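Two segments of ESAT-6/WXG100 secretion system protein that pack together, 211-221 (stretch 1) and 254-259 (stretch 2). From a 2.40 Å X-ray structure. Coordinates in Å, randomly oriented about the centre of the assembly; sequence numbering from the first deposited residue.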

# COMPACT_ATOMS: atom_id res chain seq x y z
N ALA A 211 22.69 2.89 8.13
CA ALA A 211 23.29 2.20 9.26
C ALA A 211 23.51 3.13 10.45
O ALA A 211 22.99 2.89 11.55
N THR A 212 24.29 4.19 10.24
CA THR A 212 24.62 5.10 11.33
C THR A 212 23.35 5.69 11.96
O THR A 212 23.19 5.68 13.18
N LEU A 213 22.44 6.19 11.12
CA LEU A 213 21.19 6.75 11.63
C LEU A 213 20.44 5.74 12.49
O LEU A 213 20.01 6.05 13.60
N PHE A 214 20.26 4.52 11.97
CA PHE A 214 19.56 3.50 12.74
C PHE A 214 20.32 3.14 14.01
O PHE A 214 19.71 2.80 15.03
N SER A 215 21.65 3.23 13.98
CA SER A 215 22.44 2.87 15.16
C SER A 215 22.27 3.90 16.26
O SER A 215 22.12 3.54 17.44
N LYS A 216 22.31 5.18 15.91
CA LYS A 216 22.09 6.22 16.91
C LYS A 216 20.68 6.11 17.49
O LYS A 216 20.51 6.09 18.72
N LEU A 217 19.67 6.02 16.63
CA LEU A 217 18.29 5.93 17.11
C LEU A 217 18.10 4.73 18.02
O LEU A 217 17.25 4.76 18.92
N GLU A 218 18.87 3.67 17.81
CA GLU A 218 18.76 2.47 18.64
C GLU A 218 19.53 2.62 19.94
O GLU A 218 19.15 2.02 20.95
N GLU A 219 20.62 3.39 19.93
CA GLU A 219 21.35 3.65 21.16
C GLU A 219 20.55 4.53 22.11
O GLU A 219 20.64 4.36 23.33
N MSE A 220 19.76 5.46 21.58
CA MSE A 220 19.00 6.40 22.40
C MSE A 220 17.65 5.84 22.83
O MSE A 220 16.85 6.54 23.45
N GLY A 221 17.40 4.57 22.51
CA GLY A 221 16.11 3.97 22.81
C GLY A 221 14.95 4.49 21.99
O GLY A 221 13.79 4.29 22.37
N THR A 254 22.31 14.35 5.45
CA THR A 254 23.03 14.62 6.69
C THR A 254 22.04 14.91 7.81
O THR A 254 20.98 15.51 7.60
N TYR A 255 22.41 14.48 9.01
CA TYR A 255 21.58 14.68 10.20
C TYR A 255 22.41 15.37 11.27
O TYR A 255 23.43 14.83 11.72
N SER A 256 21.98 16.57 11.68
CA SER A 256 22.71 17.32 12.70
C SER A 256 22.97 16.48 13.94
O SER A 256 24.11 16.41 14.43
N PHE A 257 21.94 15.83 14.47
CA PHE A 257 22.03 15.20 15.79
C PHE A 257 23.09 14.10 15.86
O PHE A 257 23.36 13.60 16.96
N LEU A 258 23.69 13.70 14.74
CA LEU A 258 24.73 12.68 14.78
C LEU A 258 26.07 13.25 15.23
O LEU A 258 26.97 12.47 15.59
N THR A 259 26.23 14.57 15.22
CA THR A 259 27.48 15.20 15.65
C THR A 259 27.24 16.30 16.68
O THR A 259 28.10 17.16 16.87

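The contact between the two stretches is a small, apolar side-chain packing, in which one side of the helix 211-219 receives two aromatic rings and a leucine from the segment 254-259, with no hydrogen bond or salt bridge crossing between them. It buries 324 Å² in total, and the backbones stay well apart: the nearest CA atoms, those of Lys-216 and Leu-258, are 7.3 Å from each other, so the gap is filled by side chains.

Phe-257 contributes the most covered area. Its CA-to-CB bond points toward the helix, and with chi1 in the p well (83°) and chi2 at -80° the ring reaches three helix residues, Leu-213, Lys-216 and Leu-217, and Met-220 just past the helix end. CD1 of Leu-213 lies at the ring edge, near its plane, 3.7 Å from CZ of Phe-257. CD2 of Leu-217 approaches the same CZ atom of Phe-257 at 4.1 Å, and CG of Lys-216 comes to 3.4 Å from CE2 of Phe-257. Met-220, a selenomethionine directed toward the other stretch in an m, t, p conformation, places its SE atom 4.0 Å from CE2 of Phe-257; the approach is oblique, as is that of Lys-216 and Leu-217.

Leu-213 is shared between the two rings. Its CA-to-CB bond runs sideways, but the t, p rotamer brings the end of the side chain closer to the partner. CD1 of Leu-213, which meets the edge of Phe-257, also lies over one face of Tyr-255, 4.3 Å from the centroid of the Tyr-255 ring and 17° off its normal, a CH-pi contact. CD2 of Leu-213 adds a contact of 4.0 Å to CE2 of Tyr-255. The tyrosine points toward the helix with chi1 m (-60°).

Leu-258, with an m, t rotamer, also starts sideways and ends nearer the helix. Its CD2 packs 3.6 Å from CB of Lys-216, and its CD1 lies 4.2 Å from OG1 of Thr-212, a p rotamer.

Lys-216 combines apolar and polar roles. It sets out toward the partner, so CB and CG supply aliphatic surface to Leu-258 and Phe-257, but its end leads away. There NZ of Lys-216 forms a salt bridge with OE1 of Glu-219 at 2.8 Å, satisfying the charge within the helix rather than across the contact. Ser-215 likewise bonds within its own stretch, from OG to the O atom of Ala-211 at 3.1 Å. Phe-214 points away and takes no part.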

# COMPACT_ATOMS: atom_id res chain seq x y z
CB ALA A 211 24.61 1.56 8.84
CB THR A 212 25.55 6.20 10.83
OG1 THR A 212 24.91 6.95 9.79
CG2 THR A 212 26.83 5.59 10.29
CB LEU A 213 20.32 7.21 10.46
CG LEU A 213 18.88 7.54 10.84
CD1 LEU A 213 18.83 8.83 11.63
CD2 LEU A 213 17.99 7.62 9.60
CB PHE A 214 19.35 2.25 11.87
CG PHE A 214 18.26 2.39 10.84
CD1 PHE A 214 17.14 3.17 11.10
CD2 PHE A 214 18.35 1.75 9.62
CE1 PHE A 214 16.13 3.31 10.16
CE2 PHE A 214 17.34 1.88 8.66
CZ PHE A 214 16.23 2.66 8.93
CB SER A 215 23.91 2.71 14.78
OG SER A 215 24.14 1.51 14.08
CB LYS A 216 22.32 7.59 16.28
CG LYS A 216 22.50 8.70 17.31
CD LYS A 216 23.66 8.41 18.24
CE LYS A 216 23.86 9.52 19.27
NZ LYS A 216 24.94 9.16 20.24
CB LEU A 217 17.33 5.86 15.93
CG LEU A 217 17.12 7.11 15.07
CD1 LEU A 217 16.07 6.83 13.99
CD2 LEU A 217 16.71 8.29 15.93
CB GLU A 218 19.23 1.26 17.85
CG GLU A 218 18.66 -0.07 18.31
CD GLU A 218 18.89 -1.17 17.31
OE1 GLU A 218 19.13 -0.86 16.12
OE2 GLU A 218 18.84 -2.36 17.70
CB GLU A 219 22.70 4.30 20.86
CG GLU A 219 23.50 4.71 22.10
CD GLU A 219 23.39 6.20 22.43
OE1 GLU A 219 23.57 7.03 21.51
OE2 GLU A 219 23.14 6.55 23.61
CB MSE A 220 18.79 7.71 21.63
CG MSE A 220 20.03 8.23 20.94
SE MSE A 220 19.66 9.67 19.67
CE MSE A 220 19.04 11.05 20.90
CB THR A 254 23.99 15.80 6.53
OG1 THR A 254 23.26 17.00 6.28
CG2 THR A 254 24.96 15.55 5.38
CB TYR A 255 21.03 13.35 10.71
CG TYR A 255 20.16 12.63 9.71
CD1 TYR A 255 18.87 13.07 9.43
CD2 TYR A 255 20.62 11.50 9.04
CE1 TYR A 255 18.07 12.42 8.50
CE2 TYR A 255 19.84 10.84 8.13
CZ TYR A 255 18.56 11.30 7.86
OH TYR A 255 17.79 10.63 6.94
CB SER A 256 21.92 18.58 13.07
OG SER A 256 21.58 19.33 11.91
CB PHE A 257 20.67 14.64 16.20
CG PHE A 257 20.36 13.27 15.64
CD1 PHE A 257 19.90 13.13 14.34
CD2 PHE A 257 20.52 12.14 16.42
CE1 PHE A 257 19.62 11.87 13.82
CE2 PHE A 257 20.23 10.88 15.91
CZ PHE A 257 19.78 10.74 14.61
CB LEU A 258 24.88 12.01 13.41
CG LEU A 258 23.68 11.20 12.90
CD1 LEU A 258 23.94 10.67 11.49
CD2 LEU A 258 23.34 10.05 13.84
CB THR A 259 28.22 15.79 14.45
OG1 THR A 259 27.50 16.91 13.93
CG2 THR A 259 28.38 14.74 13.36